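Local coordinates for protein RNA-dependent RNA Polymerase (Bombyx mori cytoplasmic polyhedrosis virus, PDB 6TZ0) that catalyses RNA-templated RNA synthesis, making plus strands in transcription and, after core assembly, the complementary minus strands of the double-stranded genome, at residues C671-K676 and I685-E690; T286-F291 and S716-V721; E947-A952 and F1111-A1116; E932-L937 and G972-I977. All blocks are in the same frame, centred on the assembly; numbering follows the deposited sequence.

Contact 1: C671-K676 and I685-E690; sequences CLTTIK and IFQGNE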
# COMPACT_ATOMS: atom_id res chain seq x y z
N CYS A 671 -22.83 26.51 0.45
CA CYS A 671 -22.37 26.93 1.76
C CYS A 671 -21.08 26.22 2.15
O CYS A 671 -20.62 26.37 3.28
CB CYS A 671 -23.47 26.68 2.79
SG CYS A 671 -23.91 24.97 2.89
N LEU A 672 -20.48 25.50 1.22
CA LEU A 672 -19.31 24.67 1.49
C LEU A 672 -18.07 25.55 1.59
O LEU A 672 -17.77 26.31 0.66
CB LEU A 672 -19.15 23.63 0.38
CG LEU A 672 -18.19 22.45 0.49
CD1 LEU A 672 -18.79 21.29 -0.25
CD2 LEU A 672 -16.85 22.76 -0.11
N THR A 673 -17.35 25.44 2.69
CA THR A 673 -16.15 26.23 2.90
C THR A 673 -14.89 25.49 2.46
O THR A 673 -14.18 25.94 1.55
CB THR A 673 -16.04 26.64 4.36
OG1 THR A 673 -15.93 25.45 5.15
CG2 THR A 673 -17.27 27.38 4.78
N THR A 674 -14.59 24.36 3.11
CA THR A 674 -13.44 23.54 2.74
C THR A 674 -13.85 22.07 2.78
O THR A 674 -14.79 21.68 3.47
CB THR A 674 -12.23 23.73 3.68
OG1 THR A 674 -12.61 23.45 5.03
CG2 THR A 674 -11.63 25.13 3.59
N ILE A 675 -13.13 21.26 2.00
CA ILE A 675 -13.15 19.82 2.14
C ILE A 675 -11.71 19.33 2.19
O ILE A 675 -10.81 19.94 1.60
CB ILE A 675 -13.93 19.10 1.00
CG1 ILE A 675 -13.36 19.41 -0.37
CG2 ILE A 675 -15.40 19.44 1.04
CD1 ILE A 675 -13.86 18.51 -1.45
N LYS A 676 -11.49 18.25 2.93
CA LYS A 676 -10.19 17.58 2.99
C LYS A 676 -10.40 16.09 2.78
O LYS A 676 -11.25 15.48 3.43
CB LYS A 676 -9.47 17.84 4.31
CG LYS A 676 -9.01 19.26 4.48
CD LYS A 676 -7.92 19.58 3.49
CE LYS A 676 -7.41 20.99 3.67
NZ LYS A 676 -6.37 21.33 2.67
N ILE A 685 -17.00 20.82 5.56
CA ILE A 685 -17.34 21.91 6.47
C ILE A 685 -18.25 22.87 5.73
O ILE A 685 -17.86 23.45 4.71
CB ILE A 685 -16.09 22.63 7.00
CG1 ILE A 685 -15.23 21.66 7.81
CG2 ILE A 685 -16.49 23.77 7.89
CD1 ILE A 685 -13.86 22.19 8.11
N PHE A 686 -19.47 23.05 6.23
CA PHE A 686 -20.46 23.95 5.66
C PHE A 686 -20.69 25.10 6.63
O PHE A 686 -20.65 24.91 7.84
CB PHE A 686 -21.79 23.22 5.43
CG PHE A 686 -21.68 22.04 4.53
CD1 PHE A 686 -21.65 22.19 3.16
CD2 PHE A 686 -21.61 20.77 5.06
CE1 PHE A 686 -21.55 21.09 2.33
CE2 PHE A 686 -21.52 19.67 4.24
CZ PHE A 686 -21.49 19.83 2.88
N GLN A 687 -20.95 26.30 6.10
CA GLN A 687 -21.24 27.44 6.96
C GLN A 687 -22.40 28.24 6.39
O GLN A 687 -22.39 28.62 5.22
CB GLN A 687 -20.02 28.35 7.11
CG GLN A 687 -20.21 29.46 8.14
CD GLN A 687 -18.96 30.28 8.37
OE1 GLN A 687 -17.97 30.13 7.67
NE2 GLN A 687 -19.00 31.13 9.39
N GLY A 688 -23.39 28.51 7.24
CA GLY A 688 -24.55 29.30 6.85
C GLY A 688 -25.72 29.09 7.78
O GLY A 688 -25.54 29.01 9.00
N ASN A 689 -26.93 29.03 7.23
CA ASN A 689 -28.11 28.69 8.01
C ASN A 689 -28.25 27.18 8.10
O ASN A 689 -27.60 26.44 7.36
CB ASN A 689 -29.36 29.29 7.39
CG ASN A 689 -29.46 30.77 7.61
OD1 ASN A 689 -29.24 31.26 8.72
ND2 ASN A 689 -29.78 31.51 6.55
N GLU A 690 -29.12 26.72 8.99
CA GLU A 690 -29.34 25.29 9.13
C GLU A 690 -30.06 24.71 7.91
O GLU A 690 -29.81 23.56 7.54
CB GLU A 690 -30.12 24.99 10.40
CG GLU A 690 -29.34 25.26 11.67
CD GLU A 690 -30.11 24.88 12.92
OE1 GLU A 690 -31.28 24.48 12.79
OE2 GLU A 690 -29.53 24.98 14.02
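The Phe686 ring is met obliquely by Cys671 and Leu672: SG of Cys671 lies 3.6 Å from CD1 of Phe686, a sulfur-aromatic contact with the sulfur 64° off the ring normal, and CD1 of Leu672 lies 3.8 Å from CE1 of Phe686. The ring also meets that of His696 on helix 690-705, with the two planes about 60° apart. Phe686 lies on the same face of the sheet as Leu672; CG, anti to the carbonyl carbon (chi1 -58°), stands beside the backbone N. This is the antiparallel hairpin 672-677/682-687 of the polymerase palm, corresponding to motif C; the magnesium-binding Asp680 and Asp681 occupy its turn, beyond this contact. Next to the non-hydrogen-bonded pair Leu672-Phe686, Gln687 N donates to Cys671 O (2.8 Å). Ile685 O accepts twice: from Thr673 N at 2.9 Å, and from Thr673 OG1 at 2.8 Å, the hydroxyl coming from above the carbonyl plane. CG2 of Thr673 then packs at 3.7 Å against CB of Gln687, the two side chains crossing at about a right angle. Thr674 and Ile685 lie alongside each other, OG1 of Thr674 3.6 Å from CD1 of Ile685, and Trp535 of helix 530-535 touches both.

Contact 2: T286-F291 and S716-V721; sequences TSEPHF and SQNSIV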
# COMPACT_ATOMS: atom_id res chain seq x y z
N THR A 286 -24.07 24.05 22.98
CA THR A 286 -23.67 22.77 22.41
C THR A 286 -24.88 21.91 22.05
O THR A 286 -24.73 20.71 21.84
CB THR A 286 -22.75 22.01 23.36
OG1 THR A 286 -23.40 21.80 24.61
CG2 THR A 286 -21.46 22.77 23.57
N SER A 287 -26.06 22.51 22.00
CA SER A 287 -27.23 21.82 21.51
C SER A 287 -27.11 21.57 20.01
O SER A 287 -26.41 22.30 19.31
CB SER A 287 -28.49 22.63 21.81
OG SER A 287 -28.47 23.86 21.12
N GLU A 288 -27.78 20.54 19.53
CA GLU A 288 -27.65 20.08 18.16
C GLU A 288 -28.90 20.42 17.35
O GLU A 288 -29.97 20.64 17.92
CB GLU A 288 -27.42 18.56 18.15
CG GLU A 288 -26.13 18.12 18.83
CD GLU A 288 -24.88 18.59 18.11
OE1 GLU A 288 -24.90 18.69 16.87
OE2 GLU A 288 -23.87 18.85 18.80
N PRO A 289 -28.79 20.49 16.02
CA PRO A 289 -29.98 20.72 15.20
C PRO A 289 -30.90 19.51 15.20
O PRO A 289 -30.56 18.43 15.68
CB PRO A 289 -29.40 20.97 13.80
CG PRO A 289 -28.02 21.42 14.05
CD PRO A 289 -27.55 20.66 15.24
N HIS A 290 -32.09 19.71 14.63
CA HIS A 290 -33.16 18.73 14.80
C HIS A 290 -32.95 17.47 13.97
O HIS A 290 -33.46 16.41 14.33
CB HIS A 290 -34.51 19.36 14.44
CG HIS A 290 -34.64 19.74 13.00
ND1 HIS A 290 -35.10 18.87 12.04
CD2 HIS A 290 -34.36 20.90 12.36
CE1 HIS A 290 -35.10 19.48 10.87
NE2 HIS A 290 -34.65 20.71 11.03
N PHE A 291 -32.20 17.56 12.87
CA PHE A 291 -31.87 16.38 12.09
C PHE A 291 -30.78 15.54 12.73
O PHE A 291 -30.58 14.39 12.33
CB PHE A 291 -31.49 16.78 10.66
CG PHE A 291 -30.46 17.87 10.57
CD1 PHE A 291 -29.10 17.57 10.60
CD2 PHE A 291 -30.84 19.19 10.45
CE1 PHE A 291 -28.16 18.58 10.51
CE2 PHE A 291 -29.91 20.20 10.35
CZ PHE A 291 -28.56 19.89 10.39
N SER A 716 -22.31 16.93 12.59
CA SER A 716 -22.43 17.52 13.91
C SER A 716 -22.26 19.03 13.82
O SER A 716 -21.81 19.58 12.81
CB SER A 716 -21.39 16.95 14.87
OG SER A 716 -20.08 17.30 14.46
N GLN A 717 -22.63 19.69 14.90
CA GLN A 717 -22.37 21.11 15.05
C GLN A 717 -21.02 21.38 15.69
O GLN A 717 -20.40 22.41 15.39
CB GLN A 717 -23.51 21.74 15.87
CG GLN A 717 -23.37 23.22 16.18
CD GLN A 717 -24.65 23.83 16.71
OE1 GLN A 717 -25.70 23.20 16.70
NE2 GLN A 717 -24.55 25.06 17.20
N ASN A 718 -20.51 20.46 16.50
CA ASN A 718 -19.33 20.81 17.28
C ASN A 718 -18.30 19.69 17.40
O ASN A 718 -17.53 19.66 18.35
CB ASN A 718 -19.76 21.29 18.67
CG ASN A 718 -20.72 20.35 19.35
OD1 ASN A 718 -20.97 19.25 18.87
ND2 ASN A 718 -21.30 20.80 20.45
N SER A 719 -18.23 18.78 16.42
CA SER A 719 -17.22 17.73 16.46
C SER A 719 -16.89 17.28 15.05
O SER A 719 -17.79 17.16 14.21
CB SER A 719 -17.69 16.54 17.30
OG SER A 719 -18.79 15.89 16.70
N ILE A 720 -15.62 17.02 14.79
CA ILE A 720 -15.14 16.70 13.46
C ILE A 720 -14.03 15.65 13.57
O ILE A 720 -13.27 15.64 14.54
CB ILE A 720 -14.68 17.99 12.72
CG1 ILE A 720 -14.51 17.75 11.22
CG2 ILE A 720 -13.44 18.63 13.35
CD1 ILE A 720 -15.80 17.54 10.51
N VAL A 721 -13.98 14.73 12.61
CA VAL A 721 -13.03 13.62 12.61
C VAL A 721 -12.29 13.62 11.28
O VAL A 721 -12.93 13.64 10.22
CB VAL A 721 -13.71 12.25 12.81
CG1 VAL A 721 -12.68 11.16 12.97
CG2 VAL A 721 -14.67 12.25 13.98
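Glu288 and Gln717 make the clear hydrogen bond of this contact: the Gln717 backbone N donates to Glu288 OE1 at 3.2 Å with an N-H...O angle of 153°, using the syn lone pair of the carboxylate. The Glu288 chain is bent at chi2 (-66°), which sets CD toward segment 716-721, and OE1 reaches the Gln717 N. In van der Waals terms, the same OE1 of Glu288 rests 3.5 Å from CB of Gln717, and the two side chains slide past each other in opposite directions. The end of Gln717 comes near the Ser287 carbonyl and the Pro289 ring, and that of Asn718 near the Glu288 carboxylate and Thr286; Thr286 and Asn718 cross at about a right angle. The Thr286 hydroxyl is engaged elsewhere, bonding to Leu261 O. Among aromatic contacts, CB of Pro289 lies 3.5 Å above one face of the Phe291 ring, toward its rim, and Phe291 stacks on His694 of helix 690-705. The contact thus joins the N-terminal region to the palm: helix 257-264 backs it through His262 and Leu261, and Ser716 ends strand 711-716, at one edge of the palm sheet, bonded by its backbone to Leu543 of strand 541-548.

Contact 3: E947-A952 and F1111-A1116; sequences EKSRRA and FVAISA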
# COMPACT_ATOMS: atom_id res chain seq x y z
N GLU A 947 28.06 6.93 -14.29
CA GLU A 947 29.41 6.61 -14.74
C GLU A 947 30.34 7.81 -14.59
O GLU A 947 31.54 7.63 -14.36
CB GLU A 947 29.40 6.09 -16.18
CG GLU A 947 28.96 7.09 -17.23
CD GLU A 947 29.02 6.52 -18.64
OE1 GLU A 947 29.37 5.33 -18.78
OE2 GLU A 947 28.72 7.26 -19.60
N LYS A 948 29.80 9.03 -14.68
CA LYS A 948 30.60 10.22 -14.38
C LYS A 948 30.95 10.29 -12.90
O LYS A 948 32.05 10.71 -12.53
CB LYS A 948 29.86 11.48 -14.80
CG LYS A 948 29.74 11.68 -16.29
CD LYS A 948 29.02 12.99 -16.58
CE LYS A 948 28.86 13.22 -18.07
NZ LYS A 948 28.14 14.50 -18.33
N SER A 949 30.02 9.87 -12.04
CA SER A 949 30.29 9.83 -10.61
C SER A 949 31.34 8.79 -10.27
O SER A 949 32.22 9.03 -9.43
CB SER A 949 28.99 9.56 -9.84
OG SER A 949 29.22 9.51 -8.45
N ARG A 950 31.29 7.63 -10.94
CA ARG A 950 32.32 6.61 -10.75
C ARG A 950 33.67 7.07 -11.27
O ARG A 950 34.71 6.79 -10.66
CB ARG A 950 31.91 5.31 -11.43
CG ARG A 950 30.75 4.59 -10.78
CD ARG A 950 30.59 3.19 -11.35
NE ARG A 950 30.20 3.19 -12.75
CZ ARG A 950 28.95 3.19 -13.16
NH1 ARG A 950 27.97 3.18 -12.27
NH2 ARG A 950 28.67 3.20 -14.46
N ARG A 951 33.68 7.80 -12.40
CA ARG A 951 34.92 8.35 -12.94
C ARG A 951 35.53 9.39 -12.00
O ARG A 951 36.75 9.38 -11.77
CB ARG A 951 34.67 8.96 -14.32
CG ARG A 951 35.84 9.71 -14.94
CD ARG A 951 36.96 8.79 -15.43
NE ARG A 951 37.95 8.50 -14.39
CZ ARG A 951 38.93 7.61 -14.52
NH1 ARG A 951 39.07 6.93 -15.65
NH2 ARG A 951 39.78 7.41 -13.52
N ALA A 952 34.71 10.27 -11.44
CA ALA A 952 35.22 11.27 -10.51
C ALA A 952 35.64 10.65 -9.19
O ALA A 952 36.58 11.14 -8.55
CB ALA A 952 34.18 12.36 -10.27
N PHE A 1111 32.33 17.11 -5.95
CA PHE A 1111 30.96 17.46 -6.35
C PHE A 1111 30.43 16.56 -7.46
O PHE A 1111 29.24 16.23 -7.46
CB PHE A 1111 30.91 18.92 -6.78
CG PHE A 1111 31.02 19.88 -5.64
CD1 PHE A 1111 30.64 19.50 -4.37
CD2 PHE A 1111 31.56 21.13 -5.83
CE1 PHE A 1111 30.76 20.37 -3.32
CE2 PHE A 1111 31.69 22.00 -4.78
CZ PHE A 1111 31.28 21.62 -3.52
N VAL A 1112 31.28 16.18 -8.41
CA VAL A 1112 30.84 15.28 -9.47
C VAL A 1112 30.65 13.86 -8.95
O VAL A 1112 29.71 13.16 -9.36
CB VAL A 1112 31.83 15.35 -10.66
CG1 VAL A 1112 31.44 14.38 -11.78
CG2 VAL A 1112 31.87 16.75 -11.22
N ALA A 1113 31.49 13.41 -8.01
CA ALA A 1113 31.35 12.06 -7.47
C ALA A 1113 30.11 11.93 -6.58
O ALA A 1113 29.44 10.90 -6.60
CB ALA A 1113 32.60 11.68 -6.69
N ILE A 1114 29.79 12.97 -5.81
CA ILE A 1114 28.52 12.97 -5.08
C ILE A 1114 27.36 13.22 -6.03
O ILE A 1114 26.23 12.78 -5.76
CB ILE A 1114 28.59 14.01 -3.94
CG1 ILE A 1114 29.79 13.73 -3.05
CG2 ILE A 1114 27.36 13.98 -3.04
CD1 ILE A 1114 29.82 12.37 -2.50
N SER A 1115 27.63 13.88 -7.17
CA SER A 1115 26.67 14.19 -8.24
C SER A 1115 25.51 15.05 -7.74
O SER A 1115 24.38 14.90 -8.19
CB SER A 1115 26.13 12.93 -8.94
OG SER A 1115 25.23 12.25 -8.09
N ALA A 1116 25.79 15.94 -6.80
CA ALA A 1116 24.79 16.89 -6.35
C ALA A 1116 24.65 18.03 -7.35
O ALA A 1116 25.56 18.33 -8.12
CB ALA A 1116 25.16 17.44 -4.97
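Helices 945-958 and 1107-1114 come closest at Ser949 and Ala1113, whose CA atoms are 4.0 Å apart. Small side chains permit this approach. The backbones themselves touch, CA of Ser949 lying 3.6 Å from the carbonyl O of Val1112. One turn further along, CB of Ala952 meets CB of Ala1113 at 4.0 Å and CG1 of Val1112 at 3.7 Å. Val1112 flanks this junction on its more exposed side: CG1, anti to the backbone N (chi1 177°), extends across to the carbonyl O of Lys948 as well, at 3.8 Å. The contact is thus helix-helix packing through small residues, with Ser949 and Ala952, three positions apart, both in contact with Ala1113. It lies within the C-terminal region of the polymerase, which in reovirus-family enzymes forms the bracelet around the catalytic core. The Ser949 hydroxyl donates to Ala1113 O, a carbonyl in the last turn of its helix; the bond is modelled very short, so its length is doubtful. Weak bonds also link this hydroxyl to the backbone N atoms of Tyr969 and Gly970, bringing the loop before helix 973-979 to the same spot. Beyond Ile1114 the chain turns out of the helix at Ser1115, which has positive phi, and OG of Ser1115 bonds back to Ile1114 O at 2.6 Å. On another side of helix 945-958, Arg950 forms a salt bridge with Glu938.

Contact 4: E932-L937 and G972-I977; sequences ELATSL and GLQEKI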
# COMPACT_ATOMS: atom_id res chain seq x y z
N GLU A 932 27.26 -6.46 -13.10
CA GLU A 932 26.54 -6.63 -14.35
C GLU A 932 25.08 -6.22 -14.22
O GLU A 932 24.55 -5.53 -15.10
CB GLU A 932 26.66 -8.08 -14.83
CG GLU A 932 26.01 -8.33 -16.17
CD GLU A 932 26.30 -9.71 -16.70
OE1 GLU A 932 27.03 -10.47 -16.02
OE2 GLU A 932 25.80 -10.04 -17.79
N LEU A 933 24.42 -6.60 -13.12
CA LEU A 933 23.03 -6.22 -12.91
C LEU A 933 22.88 -4.71 -12.72
O LEU A 933 21.95 -4.11 -13.28
CB LEU A 933 22.44 -6.96 -11.71
CG LEU A 933 22.20 -8.46 -11.82
CD1 LEU A 933 21.70 -8.98 -10.50
CD2 LEU A 933 21.23 -8.79 -12.92
N ALA A 934 23.80 -4.08 -11.98
CA ALA A 934 23.68 -2.64 -11.77
C ALA A 934 24.02 -1.85 -13.03
O ALA A 934 23.39 -0.82 -13.32
CB ALA A 934 24.56 -2.21 -10.62
N THR A 935 25.00 -2.33 -13.81
CA THR A 935 25.33 -1.69 -15.08
C THR A 935 24.18 -1.79 -16.07
O THR A 935 23.90 -0.84 -16.80
CB THR A 935 26.59 -2.34 -15.65
OG1 THR A 935 27.65 -2.26 -14.69
CG2 THR A 935 27.05 -1.65 -16.92
N SER A 936 23.49 -2.93 -16.09
CA SER A 936 22.32 -3.06 -16.96
C SER A 936 21.15 -2.23 -16.46
O SER A 936 20.35 -1.75 -17.27
CB SER A 936 21.92 -4.53 -17.07
OG SER A 936 21.44 -5.02 -15.84
N LEU A 937 21.03 -2.05 -15.14
CA LEU A 937 19.94 -1.25 -14.60
C LEU A 937 20.14 0.24 -14.87
O LEU A 937 19.15 0.96 -15.06
CB LEU A 937 19.80 -1.51 -13.11
CG LEU A 937 18.72 -0.79 -12.33
CD1 LEU A 937 17.36 -1.06 -12.92
CD2 LEU A 937 18.76 -1.24 -10.90
N GLY A 972 26.28 2.26 -4.82
CA GLY A 972 25.08 2.34 -4.01
C GLY A 972 23.90 1.58 -4.57
O GLY A 972 23.25 0.83 -3.85
N LEU A 973 23.61 1.79 -5.85
CA LEU A 973 22.69 0.90 -6.54
C LEU A 973 23.29 -0.50 -6.65
O LEU A 973 22.58 -1.50 -6.49
CB LEU A 973 22.37 1.49 -7.92
CG LEU A 973 21.24 0.89 -8.75
CD1 LEU A 973 19.93 1.04 -8.02
CD2 LEU A 973 21.17 1.60 -10.09
N GLN A 974 24.62 -0.57 -6.86
CA GLN A 974 25.38 -1.80 -6.65
C GLN A 974 25.21 -2.30 -5.23
O GLN A 974 25.03 -3.51 -5.01
CB GLN A 974 26.86 -1.58 -6.91
CG GLN A 974 27.23 -1.24 -8.33
CD GLN A 974 28.73 -1.14 -8.53
OE1 GLN A 974 29.51 -1.31 -7.60
NE2 GLN A 974 29.14 -0.83 -9.76
N GLU A 975 25.26 -1.40 -4.24
CA GLU A 975 25.11 -1.81 -2.85
C GLU A 975 23.71 -2.29 -2.55
O GLU A 975 23.53 -3.25 -1.80
CB GLU A 975 25.48 -0.67 -1.91
CG GLU A 975 26.96 -0.34 -1.83
CD GLU A 975 27.24 0.73 -0.79
OE1 GLU A 975 26.27 1.33 -0.29
OE2 GLU A 975 28.42 0.96 -0.47
N LYS A 976 22.69 -1.65 -3.14
CA LYS A 976 21.31 -2.06 -2.90
C LYS A 976 21.04 -3.44 -3.49
O LYS A 976 20.41 -4.29 -2.83
CB LYS A 976 20.37 -1.02 -3.49
CG LYS A 976 18.92 -1.15 -3.06
CD LYS A 976 18.07 -0.10 -3.76
CE LYS A 976 18.37 1.31 -3.26
NZ LYS A 976 17.89 1.53 -1.87
N ILE A 977 21.53 -3.68 -4.70
CA ILE A 977 21.42 -5.00 -5.32
C ILE A 977 22.22 -6.04 -4.53
O ILE A 977 21.77 -7.17 -4.35
CB ILE A 977 21.84 -4.93 -6.80
CG1 ILE A 977 20.83 -4.10 -7.58
CG2 ILE A 977 21.95 -6.31 -7.44
CD1 ILE A 977 21.24 -3.82 -8.99
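Ile977 projects from helix 973-979 into a hollow on helix 927-937 bordered by Leu933, Ala934 and Leu937. Its CD1 sits 3.9 Å from CA of Ala934 and 4.1 Å from CD2 of Leu937, while the other branch, CG2, meets CD1 of Leu933 at 4.1 Å. CD1 gains this depth because the side chain is extended at chi2 (172°), and because Ala934 ends at CB and exposes its backbone to the methyl group. In return, CB of Ala934 is a low bump that fits between Gln974 and Ile977, 3.6 Å from CG of Gln974 and 4.0 Å from CD1 of Ile977; it is the aliphatic part of Gln974 that does the touching. The fit is that of two helices of the C-terminal region packed by interdigitated apolar side chains; the axes of the short segments approach to 9.2 Å, with 126° between their N-to-C directions. Leu937 supplies the next bump: CD2 touches both Leu973 (CD2, 3.8 Å) and Ile977, one turn apart on their helix, and the leucine side chains cross at about a right angle. Helix 449-455 of the central polymerase region covers the leucines of helix 927-937, with Val455 on Leu933 and both Ile450 and Ala454 on Leu937. On the side of Ser936, the neighbouring chain of Viral structural protein 4 approaches, and Asn64 of that chain hydrogen-bonds Ser936 OG.

From the N terminus, segment 286-291 opens contact 2, whose loop of 424 residues closes at 716-721. Nested within it, contact 1 closes the hairpin 671-690, and the two touch where Glu690 OE2 packs on Pro289 CG at 3.9 Å. Contact 1 stays within the palm sheet, and contact 2 ties the N-terminal region to it. Later, 932-937 opens contact 4 and 947-952 opens contact 3 before 972-977 closes contact 4; contact 3 closes at 1111-1116, so the two cross. Their centres lie about 16 Å apart; in the C-terminal region contact 4 joins helices 927-937 and 973-979, contact 3 helices 945-958 and 1107-1114. Centres of this pair lie 53 to 60 Å from those of contacts 1 and 2.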